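Long-range contacts in phosphoribosylaminoimidazole-succinocarboxamide synthase (Saccharomyces cerevisiae, PDB 1OBD), which catalyses the ATP-dependent condensation of 4-carboxy-5-aminoimidazole ribotide with aspartate to form SAICAR in de novo purine biosynthesis: residues Thr30-Ala35 and Thr100-Arg105; His75-Ala80 and Ser106-Lys111; Glu118-Gly123 and Asp215-Phe220. All coordinates share one frame; numbering follows the deposited sequence. Where two conformers were deposited one is given.

Contact 1 (Thr30-Ala35 and Thr100-Arg105). With ATP (adenosine-5'-triphosphate), chain B.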
# COMPACT_ATOMS: atom_id res chain seq x y z
N THR A 30 -1.81 -8.05 -19.66
CA THR A 30 -1.50 -8.63 -18.35
C THR A 30 -0.15 -8.22 -17.85
O THR A 30 0.80 -8.22 -18.62
CB THR A 30 -1.56 -10.16 -18.45
OG1 THR A 30 -2.73 -10.57 -19.17
CG2 THR A 30 -1.62 -10.81 -17.12
N LEU A 31 -0.08 -7.93 -16.56
CA LEU A 31 1.15 -7.58 -15.86
C LEU A 31 1.39 -8.56 -14.73
O LEU A 31 0.47 -9.24 -14.26
CB LEU A 31 1.06 -6.18 -15.27
CG LEU A 31 0.83 -5.06 -16.27
CD1 LEU A 31 0.58 -3.71 -15.51
CD2 LEU A 31 2.00 -4.92 -17.23
N LEU A 32 2.65 -8.63 -14.31
CA LEU A 32 3.08 -9.43 -13.18
C LEU A 32 3.69 -8.49 -12.16
O LEU A 32 4.69 -7.79 -12.44
CB LEU A 32 4.11 -10.46 -13.60
CG LEU A 32 4.61 -11.41 -12.53
CD1 LEU A 32 3.47 -12.33 -12.10
CD2 LEU A 32 5.81 -12.21 -13.04
N PHE A 33 3.09 -8.40 -10.98
CA PHE A 33 3.54 -7.54 -9.89
C PHE A 33 4.32 -8.37 -8.90
O PHE A 33 3.71 -9.20 -8.23
CB PHE A 33 2.36 -6.91 -9.15
CG PHE A 33 1.71 -5.72 -9.83
CD1 PHE A 33 0.97 -4.85 -9.08
CD2 PHE A 33 1.76 -5.49 -11.17
CE1 PHE A 33 0.34 -3.75 -9.64
CE2 PHE A 33 1.15 -4.39 -11.74
CZ PHE A 33 0.46 -3.51 -10.97
N VAL A 34 5.62 -8.14 -8.78
CA VAL A 34 6.46 -8.91 -7.90
C VAL A 34 6.88 -8.01 -6.74
O VAL A 34 7.60 -7.04 -6.90
CB VAL A 34 7.68 -9.49 -8.62
CG1 VAL A 34 8.43 -10.43 -7.68
CG2 VAL A 34 7.35 -10.16 -9.94
N ALA A 35 6.37 -8.33 -5.55
CA ALA A 35 6.71 -7.60 -4.34
C ALA A 35 8.05 -8.12 -3.81
O ALA A 35 8.13 -9.28 -3.43
CB ALA A 35 5.64 -7.77 -3.29
N THR A 100 11.84 -19.42 -7.66
CA THR A 100 12.18 -19.04 -6.27
C THR A 100 12.09 -17.53 -6.08
O THR A 100 11.88 -17.04 -4.99
CB THR A 100 13.57 -19.53 -5.81
OG1 THR A 100 14.56 -19.08 -6.73
CG2 THR A 100 13.65 -21.03 -5.82
N GLN A 101 12.26 -16.78 -7.16
CA GLN A 101 12.17 -15.32 -7.12
C GLN A 101 10.76 -14.76 -7.20
O GLN A 101 10.56 -13.57 -6.94
CB GLN A 101 12.98 -14.71 -8.27
CG GLN A 101 14.46 -15.06 -8.31
CD GLN A 101 15.12 -14.30 -9.40
OE1 GLN A 101 15.26 -13.07 -9.25
NE2 GLN A 101 15.53 -14.97 -10.48
N LEU A 102 9.82 -15.63 -7.62
CA LEU A 102 8.47 -15.22 -7.90
C LEU A 102 7.42 -15.79 -6.96
O LEU A 102 6.39 -15.15 -6.69
CB LEU A 102 8.12 -15.58 -9.34
CG LEU A 102 9.00 -14.92 -10.41
CD1 LEU A 102 8.62 -15.44 -11.78
CD2 LEU A 102 8.86 -13.41 -10.35
N GLU A 103 7.66 -17.01 -6.48
CA GLU A 103 6.61 -17.73 -5.76
C GLU A 103 6.20 -16.99 -4.51
O GLU A 103 7.02 -16.49 -3.75
CB GLU A 103 7.08 -19.16 -5.44
CG GLU A 103 6.02 -20.02 -4.83
CD GLU A 103 6.40 -21.47 -4.81
OE1 GLU A 103 7.60 -21.78 -4.96
OE2 GLU A 103 5.44 -22.27 -4.63
N ASP A 104 4.88 -16.90 -4.34
CA ASP A 104 4.21 -16.33 -3.15
C ASP A 104 4.29 -14.83 -3.01
O ASP A 104 3.67 -14.26 -2.13
CB ASP A 104 4.65 -17.03 -1.86
CG ASP A 104 4.18 -18.44 -1.82
OD1 ASP A 104 4.92 -19.28 -1.30
OD2 ASP A 104 3.08 -18.76 -2.29
N ARG A 105 5.04 -14.17 -3.90
CA ARG A 105 5.21 -12.72 -3.87
C ARG A 105 4.78 -12.04 -5.15
O ARG A 105 5.05 -10.87 -5.37
CB ARG A 105 6.63 -12.32 -3.52
CG ARG A 105 7.67 -12.89 -4.48
CD ARG A 105 9.04 -12.44 -4.21
NE ARG A 105 9.62 -12.99 -2.99
CZ ARG A 105 9.93 -12.31 -1.90
NH1 ARG A 105 9.67 -11.02 -1.80
NH2 ARG A 105 10.49 -12.92 -0.86
PG ATP B . 6.13 3.26 -5.40
O1G ATP B . 7.00 2.24 -4.74
O2G ATP B . 4.64 2.88 -5.32
O3G ATP B . 6.38 4.62 -4.73
PB ATP B . 5.76 2.93 -8.17
O1B ATP B . 6.52 3.29 -9.39
O2B ATP B . 4.32 3.44 -8.14
O3B ATP B . 6.60 3.43 -6.93
PA ATP B . 4.61 0.31 -7.88
O1A ATP B . 5.14 -0.89 -7.22
O2A ATP B . 3.46 0.95 -7.11
O3A ATP B . 5.81 1.34 -8.01
O5' ATP B . 4.23 -0.02 -9.39
C5' ATP B . 2.88 -0.13 -9.76
C4' ATP B . 2.68 0.61 -11.07
O4' ATP B . 1.60 0.03 -11.76
C3' ATP B . 2.29 2.03 -10.80
O3' ATP B . 2.73 2.80 -11.92
C2' ATP B . 0.76 1.93 -10.68
O2' ATP B . 0.01 3.09 -10.89
C1' ATP B . 0.50 0.94 -11.80
N9 ATP B . -0.64 0.00 -11.72
C8 ATP B . -1.16 -0.47 -10.55
N7 ATP B . -2.10 -1.34 -10.86
C5 ATP B . -2.26 -1.44 -12.22
C6 ATP B . -3.07 -2.14 -13.11
N6 ATP B . -3.88 -3.15 -12.80
N1 ATP B . -2.92 -1.94 -14.45
C2 ATP B . -1.96 -1.09 -14.94
N3 ATP B . -1.16 -0.39 -14.09
C4 ATP B . -1.31 -0.57 -12.76
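Arg105 reaches the end of strand 30-35 with its backbone and with its side chain. Its carbonyl O accepts the amide of Ala35 (N to O 2.9 Å), and the side chain then runs along the carbonyl side of the same residue. Arg105 CB already lies 3.4 Å from Ala35 O. With CG placed between backbone N and carbonyl carbon (chi1 58°), CG and CD both pass Val34 CG1 at about van der Waals distance (Arg105 CD to Val34 CG1 4.1 Å). A bend at chi3 curls the chain round Ala35 O, which stays the nearest neighbour of CD, NE and CZ in turn, until Arg105 NH1 bonds to Ala35 O at 2.8 Å. The donor is in the carbonyl plane, on a lone pair, and the oxygen lies at the guanidinium edge. NH1 also forms a salt bridge with Asp37.

Strand 30-35 is an inner strand of the antiparallel sheet 14-17, 21-27, 30-35, 106-110, and a type II turn from Leu102 to Arg105 leads from helix 96-102 into the last of these. Beside the turn, Leu102 CD2 meets Val34 CG2 at 3.6 Å and Leu32 CD2 at 4.2 Å. Between Leu32 and Val34, Phe33 leads away from the turn, its ring edge at the ATP adenine, Phe33 CZ 3.4 Å from ATP N7.

Contact 2 (His75-Ala80 and Ser106-Lys111). With AMP (adenosine monophosphate), chain G; ATP (adenosine-5'-triphosphate), chain B.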
# COMPACT_ATOMS: atom_id res chain seq x y z
N HIS A 75 -8.24 -5.93 -9.99
CA HIS A 75 -7.42 -6.24 -11.17
C HIS A 75 -6.88 -7.65 -11.21
O HIS A 75 -6.20 -8.00 -12.18
CB HIS A 75 -6.25 -5.22 -11.34
CG HIS A 75 -5.22 -5.23 -10.24
ND1 HIS A 75 -4.07 -4.46 -10.30
CD2 HIS A 75 -5.16 -5.89 -9.05
CE1 HIS A 75 -3.35 -4.67 -9.21
NE2 HIS A 75 -3.97 -5.53 -8.44
N LEU A 76 -7.13 -8.48 -10.20
CA LEU A 76 -6.52 -9.81 -10.23
C LEU A 76 -7.05 -10.65 -11.38
O LEU A 76 -8.25 -10.70 -11.63
CB LEU A 76 -6.78 -10.58 -8.95
CG LEU A 76 -6.25 -9.92 -7.68
CD1 LEU A 76 -6.73 -10.68 -6.41
CD2 LEU A 76 -4.75 -9.77 -7.69
N VAL A 77 -6.16 -11.33 -12.05
CA VAL A 77 -6.58 -12.40 -12.97
C VAL A 77 -7.08 -13.60 -12.18
O VAL A 77 -6.42 -14.07 -11.30
CB VAL A 77 -5.38 -12.80 -13.89
CG1 VAL A 77 -5.78 -13.98 -14.77
CG2 VAL A 77 -4.94 -11.65 -14.76
N ASP A 78 -8.24 -14.11 -12.57
CA ASP A 78 -8.82 -15.34 -12.00
C ASP A 78 -7.86 -16.51 -12.39
O ASP A 78 -7.63 -16.80 -13.57
CB ASP A 78 -10.36 -15.21 -12.32
CG ASP A 78 -11.09 -14.30 -11.33
OD1 ASP A 78 -12.24 -13.93 -11.63
OD2 ASP A 78 -10.62 -13.93 -10.25
N ILE A 79 -7.26 -17.12 -11.39
CA ILE A 79 -6.43 -18.31 -11.57
C ILE A 79 -7.39 -19.50 -11.43
O ILE A 79 -8.09 -19.64 -10.42
CB ILE A 79 -5.29 -18.34 -10.52
CG1 ILE A 79 -4.46 -17.06 -10.65
CG2 ILE A 79 -4.42 -19.63 -10.69
CD1 ILE A 79 -3.90 -16.86 -11.98
N ALA A 80 -7.43 -20.35 -12.45
CA ALA A 80 -8.40 -21.44 -12.50
C ALA A 80 -8.15 -22.42 -11.36
O ALA A 80 -7.03 -22.61 -10.88
CB ALA A 80 -8.33 -22.13 -13.81
N SER A 106 4.05 -12.78 -6.00
CA SER A 106 3.68 -12.26 -7.32
C SER A 106 2.20 -12.34 -7.57
O SER A 106 1.56 -13.34 -7.25
CB SER A 106 4.42 -13.07 -8.39
OG SER A 106 5.81 -13.00 -8.26
N LEU A 107 1.70 -11.30 -8.18
CA LEU A 107 0.31 -11.23 -8.55
C LEU A 107 0.18 -11.00 -10.05
O LEU A 107 0.80 -10.10 -10.61
CB LEU A 107 -0.40 -10.13 -7.81
CG LEU A 107 -0.54 -10.38 -6.30
CD1 LEU A 107 -1.17 -9.17 -5.65
CD2 LEU A 107 -1.30 -11.63 -5.96
N LEU A 108 -0.64 -11.81 -10.68
CA LEU A 108 -1.00 -11.69 -12.08
C LEU A 108 -2.19 -10.76 -12.18
O LEU A 108 -3.24 -11.04 -11.57
CB LEU A 108 -1.29 -13.06 -12.68
CG LEU A 108 -1.37 -13.12 -14.18
CD1 LEU A 108 0.02 -12.93 -14.77
CD2 LEU A 108 -1.97 -14.45 -14.64
N VAL A 109 -2.04 -9.66 -12.92
CA VAL A 109 -3.08 -8.64 -12.92
C VAL A 109 -3.43 -8.20 -14.33
O VAL A 109 -2.59 -8.17 -15.22
CB VAL A 109 -2.73 -7.45 -12.01
CG1 VAL A 109 -2.37 -7.88 -10.62
CG2 VAL A 109 -1.64 -6.60 -12.59
N HIS A 110 -4.70 -7.87 -14.52
CA HIS A 110 -5.15 -7.28 -15.76
C HIS A 110 -4.69 -5.84 -15.84
O HIS A 110 -4.82 -5.06 -14.86
CB HIS A 110 -6.70 -7.27 -15.78
CG HIS A 110 -7.33 -8.63 -15.86
ND1 HIS A 110 -7.24 -9.44 -16.97
CD2 HIS A 110 -8.08 -9.32 -14.95
CE1 HIS A 110 -7.88 -10.57 -16.75
NE2 HIS A 110 -8.40 -10.53 -15.53
N LYS A 111 -4.18 -5.47 -17.01
CA LYS A 111 -3.88 -4.09 -17.35
C LYS A 111 -5.14 -3.34 -17.45
O LYS A 111 -6.03 -3.73 -18.23
CB LYS A 111 -3.32 -3.99 -18.74
CG LYS A 111 -1.93 -4.19 -18.75
CD LYS A 111 -1.37 -3.80 -20.14
CE LYS A 111 -0.01 -4.41 -20.31
NZ LYS A 111 0.41 -4.26 -21.73
P AMP G . -8.02 -18.51 -5.82
O1P AMP G . -8.98 -19.66 -5.44
O2P AMP G . -8.71 -17.22 -5.60
O3P AMP G . -7.60 -18.64 -7.30
O5' AMP G . -6.68 -18.58 -4.92
C5' AMP G . -5.91 -19.76 -4.86
C4' AMP G . -4.42 -19.45 -4.73
O4' AMP G . -3.96 -18.76 -5.88
C3' AMP G . -4.13 -18.56 -3.52
O3' AMP G . -3.14 -19.15 -2.71
C2' AMP G . -3.66 -17.24 -4.11
O2' AMP G . -2.52 -16.74 -3.43
C1' AMP G . -3.32 -17.54 -5.56
N9 AMP G . -3.78 -16.52 -6.53
C8 AMP G . -5.09 -16.23 -6.84
N7 AMP G . -5.13 -15.25 -7.77
C5 AMP G . -3.85 -14.92 -8.07
C6 AMP G . -3.37 -13.97 -8.95
N6 AMP G . -4.20 -13.24 -9.68
N1 AMP G . -1.98 -13.86 -9.07
C2 AMP G . -1.13 -14.63 -8.29
N3 AMP G . -1.63 -15.57 -7.40
C4 AMP G . -2.99 -15.70 -7.30
PG ATP B . 6.13 3.26 -5.40
O1G ATP B . 7.00 2.24 -4.74
O2G ATP B . 4.64 2.88 -5.32
O3G ATP B . 6.38 4.62 -4.73
PB ATP B . 5.76 2.93 -8.17
O1B ATP B . 6.52 3.29 -9.39
O2B ATP B . 4.32 3.44 -8.14
O3B ATP B . 6.60 3.43 -6.93
PA ATP B . 4.61 0.31 -7.88
O1A ATP B . 5.14 -0.89 -7.22
O2A ATP B . 3.46 0.95 -7.11
O3A ATP B . 5.81 1.34 -8.01
O5' ATP B . 4.23 -0.02 -9.39
C5' ATP B . 2.88 -0.13 -9.76
C4' ATP B . 2.68 0.61 -11.07
O4' ATP B . 1.60 0.03 -11.76
C3' ATP B . 2.29 2.03 -10.80
O3' ATP B . 2.73 2.80 -11.92
C2' ATP B . 0.76 1.93 -10.68
O2' ATP B . 0.01 3.09 -10.89
C1' ATP B . 0.50 0.94 -11.80
N9 ATP B . -0.64 0.00 -11.72
C8 ATP B . -1.16 -0.47 -10.55
N7 ATP B . -2.10 -1.34 -10.86
C5 ATP B . -2.26 -1.44 -12.22
C6 ATP B . -3.07 -2.14 -13.11
N6 ATP B . -3.88 -3.15 -12.80
N1 ATP B . -2.92 -1.94 -14.45
C2 ATP B . -1.96 -1.09 -14.94
N3 ATP B . -1.16 -0.39 -14.09
C4 ATP B . -1.31 -0.57 -12.76
O HOH W 1 -4.20 -13.14 -10.02
O HOH W 2 -9.86 -12.67 -14.45
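His75 and Val77 meet strand 106-110 through two backbone hydrogen bonds, one on either side of the single bridge between Leu76 and Val109. His110 N donates to His75 O at 2.8 Å, while Val77 N donates to Leu108 O at 3.0 Å on a straight line (170°) but from a direction tilted out of the carbonyl plane. The irregular segment 75-80, after strand 73-74, thus runs beside the outermost strand of the four-stranded antiparallel sheet.

Two CH-pi contacts accompany them. Val109 CG1 sits over the centre of the His75 ring, 3.6 Å from the centroid, the two side chains lying side by side. Val77 CG2 is similarly centred over a face of the His110 ring, though here the side chains cross at about a right angle. A water bonds to His110 NE2 at the ring edge and to Asp78 N.

Apolar packing continues along the strand. Leu108 CD2 touches Val77 CG1 and Ile79 CD1, and Leu76 CD2 touches both Leu107 CD1 and Val109 CG1, loosely, at 4.2 Å.

Two adenines meet the contact. AMP, probably at partial occupancy, accepts at N1 from Leu108 N (2.9 Å) and lies beside Ile79. For ATP, His75 CG stands between backbone N and carbonyl carbon (chi1 65°), which turns His75 ND1 to ATP N6 at 2.8 Å, and His110 O accepts from the same amino group. Two acceptors on that one exocyclic nitrogen are consistent with recognition of adenine, the Val109 methyl probably restricting the tilt of the imidazole.

Contact 3 (Glu118-Gly123 and Asp215-Phe220). With ATP (adenosine-5'-triphosphate), chain B; SO4 (sulfate ion), chain C.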
# COMPACT_ATOMS: atom_id res chain seq x y z
N GLU A 118 -3.81 9.66 -6.94
CA GLU A 118 -3.57 8.91 -5.71
C GLU A 118 -4.73 9.19 -4.77
O GLU A 118 -4.94 10.33 -4.33
CB GLU A 118 -2.23 9.25 -5.08
CG GLU A 118 -1.04 8.77 -5.89
CD GLU A 118 0.28 9.17 -5.27
OE1 GLU A 118 0.31 10.17 -4.54
OE2 GLU A 118 1.30 8.48 -5.50
N VAL A 119 -5.52 8.17 -4.49
CA VAL A 119 -6.77 8.34 -3.74
C VAL A 119 -6.54 8.01 -2.28
O VAL A 119 -6.68 6.89 -1.85
CB VAL A 119 -7.91 7.57 -4.36
CG1 VAL A 119 -9.20 7.80 -3.57
CG2 VAL A 119 -8.08 7.92 -5.83
N ILE A 120 -6.10 9.02 -1.55
CA ILE A 120 -5.84 8.87 -0.12
C ILE A 120 -7.16 9.12 0.62
O ILE A 120 -7.89 10.07 0.32
CB ILE A 120 -4.77 9.87 0.35
CG1 ILE A 120 -3.44 9.62 -0.31
CG2 ILE A 120 -4.63 9.81 1.86
CD1 ILE A 120 -2.50 10.79 -0.08
N VAL A 121 -7.44 8.26 1.57
CA VAL A 121 -8.51 8.46 2.52
C VAL A 121 -7.86 8.52 3.90
O VAL A 121 -7.04 7.66 4.27
CB VAL A 121 -9.54 7.32 2.48
CG1 VAL A 121 -10.61 7.55 3.53
CG2 VAL A 121 -10.12 7.24 1.09
N ARG A 122 -8.24 9.53 4.66
CA ARG A 122 -7.73 9.72 5.99
C ARG A 122 -8.84 9.50 6.99
O ARG A 122 -9.85 10.18 6.97
CB ARG A 122 -7.16 11.11 6.17
CG ARG A 122 -6.09 11.48 5.18
CD ARG A 122 -5.56 12.87 5.43
NE ARG A 122 -4.65 13.26 4.38
CZ ARG A 122 -3.37 12.99 4.37
NH1 ARG A 122 -2.79 12.37 5.41
NH2 ARG A 122 -2.65 13.37 3.34
N GLY A 123 -8.64 8.57 7.92
CA GLY A 123 -9.53 8.43 9.05
C GLY A 123 -9.15 9.25 10.27
O GLY A 123 -10.00 9.53 11.13
N ASP A 215 -4.71 6.01 7.68
CA ASP A 215 -4.98 6.50 6.36
C ASP A 215 -4.48 5.45 5.40
O ASP A 215 -3.73 4.56 5.78
CB ASP A 215 -4.36 7.88 6.10
CG ASP A 215 -2.91 7.92 6.38
OD1 ASP A 215 -2.49 8.72 7.26
OD2 ASP A 215 -2.14 7.20 5.75
N THR A 216 -4.91 5.54 4.16
CA THR A 216 -4.48 4.64 3.13
C THR A 216 -4.51 5.33 1.78
O THR A 216 -5.28 6.26 1.57
CB THR A 216 -5.32 3.37 3.14
OG1 THR A 216 -4.62 2.33 2.46
CG2 THR A 216 -6.65 3.51 2.40
N LYS A 217 -3.69 4.84 0.85
CA LYS A 217 -3.62 5.29 -0.51
C LYS A 217 -4.08 4.19 -1.43
O LYS A 217 -3.44 3.14 -1.53
CB LYS A 217 -2.20 5.71 -0.87
CG LYS A 217 -2.07 6.30 -2.22
CD LYS A 217 -0.64 6.88 -2.47
CE LYS A 217 0.45 5.84 -2.33
NZ LYS A 217 0.38 4.86 -3.46
N PHE A 218 -5.18 4.46 -2.11
CA PHE A 218 -5.67 3.57 -3.15
C PHE A 218 -5.36 4.12 -4.53
O PHE A 218 -5.26 5.34 -4.73
CB PHE A 218 -7.20 3.48 -3.11
CG PHE A 218 -7.80 2.84 -1.86
CD1 PHE A 218 -7.55 1.53 -1.51
CD2 PHE A 218 -8.69 3.55 -1.06
CE1 PHE A 218 -8.15 0.97 -0.36
CE2 PHE A 218 -9.29 2.97 0.06
CZ PHE A 218 -9.03 1.71 0.40
N GLU A 219 -5.26 3.22 -5.50
CA GLU A 219 -5.34 3.61 -6.88
C GLU A 219 -6.44 2.78 -7.54
O GLU A 219 -6.69 1.61 -7.19
CB GLU A 219 -4.02 3.42 -7.62
CG GLU A 219 -2.93 4.39 -7.19
CD GLU A 219 -1.65 4.21 -7.99
OE1 GLU A 219 -0.63 4.83 -7.62
OE2 GLU A 219 -1.65 3.41 -8.95
N PHE A 220 -7.09 3.41 -8.50
CA PHE A 220 -8.21 2.83 -9.23
C PHE A 220 -7.99 2.88 -10.73
O PHE A 220 -7.33 3.78 -11.23
CB PHE A 220 -9.52 3.57 -8.89
CG PHE A 220 -9.92 3.43 -7.46
CD1 PHE A 220 -10.58 2.32 -7.02
CD2 PHE A 220 -9.63 4.43 -6.56
CE1 PHE A 220 -10.96 2.19 -5.72
CE2 PHE A 220 -9.98 4.31 -5.24
CZ PHE A 220 -10.66 3.19 -4.82
PG ATP B . 6.13 3.26 -5.40
O1G ATP B . 7.00 2.24 -4.74
O2G ATP B . 4.64 2.88 -5.32
O3G ATP B . 6.38 4.62 -4.73
PB ATP B . 5.76 2.93 -8.17
O1B ATP B . 6.52 3.29 -9.39
O2B ATP B . 4.32 3.44 -8.14
O3B ATP B . 6.60 3.43 -6.93
PA ATP B . 4.61 0.31 -7.88
O1A ATP B . 5.14 -0.89 -7.22
O2A ATP B . 3.46 0.95 -7.11
O3A ATP B . 5.81 1.34 -8.01
O5' ATP B . 4.23 -0.02 -9.39
C5' ATP B . 2.88 -0.13 -9.76
C4' ATP B . 2.68 0.61 -11.07
O4' ATP B . 1.60 0.03 -11.76
C3' ATP B . 2.29 2.03 -10.80
O3' ATP B . 2.73 2.80 -11.92
C2' ATP B . 0.76 1.93 -10.68
O2' ATP B . 0.01 3.09 -10.89
C1' ATP B . 0.50 0.94 -11.80
N9 ATP B . -0.64 0.00 -11.72
C8 ATP B . -1.16 -0.47 -10.55
N7 ATP B . -2.10 -1.34 -10.86
C5 ATP B . -2.26 -1.44 -12.22
C6 ATP B . -3.07 -2.14 -13.11
N6 ATP B . -3.88 -3.15 -12.80
N1 ATP B . -2.92 -1.94 -14.45
C2 ATP B . -1.96 -1.09 -14.94
N3 ATP B . -1.16 -0.39 -14.09
C4 ATP B . -1.31 -0.57 -12.76
S SO4 C . 0.82 11.85 4.58
O1 SO4 C . 1.73 12.96 4.44
O2 SO4 C . 0.06 12.05 5.81
O3 SO4 C . -0.16 11.73 3.50
O4 SO4 C . 1.52 10.57 4.67
O HOH W 3 -3.98 11.03 7.73
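Asp215 OD1, close to Arg122 across the strand pair, is held by a salt bridge to Arg242 and by a water that donates to it at 2.8 Å. The same water accepts from Arg122 NH1, joining two charges that stand too far apart for a direct salt bridge; the two side chains lie side by side and point the same way, which lets one water bridge them. Arg122, extended from CG to NE, delivers its group edge-on to a sulfate, probably taken up from the crystallisation liquor: Arg122 NH1 to sulfate O2 is 2.9 Å and Arg122 NH2 to sulfate O3 is 3.0 Å. NH2 also bonds His140, and Ser128 and Arg242 bind the anion too.

The strands are antiparallel neighbours in the central mixed sheet, where 113-122 runs between 211-223 and 153-163. Val119 pairs with Phe218 and Val121 with Thr216 through reciprocal backbone bonds. One face carries Val119, Val121, Thr216 and Phe218, with helix 185-208 packed against its valines and threonine; Val119 CG2 meets the Phe220 ring edge, 3.9 Å from Phe220 CD2.

The other face carries Ile120, Arg122, Asp215 and Lys217, with Ile120 CG1 against Lys217 CG. The Lys217 and Glu118 side chains cross, Lys217 CD 3.7 Å from Glu118 CD, their charges too far apart for a salt bridge; Glu118 OE1 bonds Ser162. Farther along, extended Glu219 brings OE2 within 2.6 Å of ATP O2', which donates to it.

Overall arrangement
All three contacts are largely buried, but the centre of contact 3 is about 9 Å from the centre of the chain, against about 16 and 17 Å for the centres of contacts 1 and 2. Contacts 1 and 2 share one sheet: strands 30-35 and 106-110 are neighbours, bonded Leu31 to Val109 and Phe33 to Leu107, and the segments of contacts 1 and 2 alternate along the chain. Contact 3 belongs to the mixed sheet and touches neither. Its regular strand pairing contrasts with the single bridge of contact 2 and the arginine-clasped strand end of contact 1. All three reach ATP: contacts 1 and 2 at its adenine, contact 3 at its ribose, so the nucleotide lies between the two sheets.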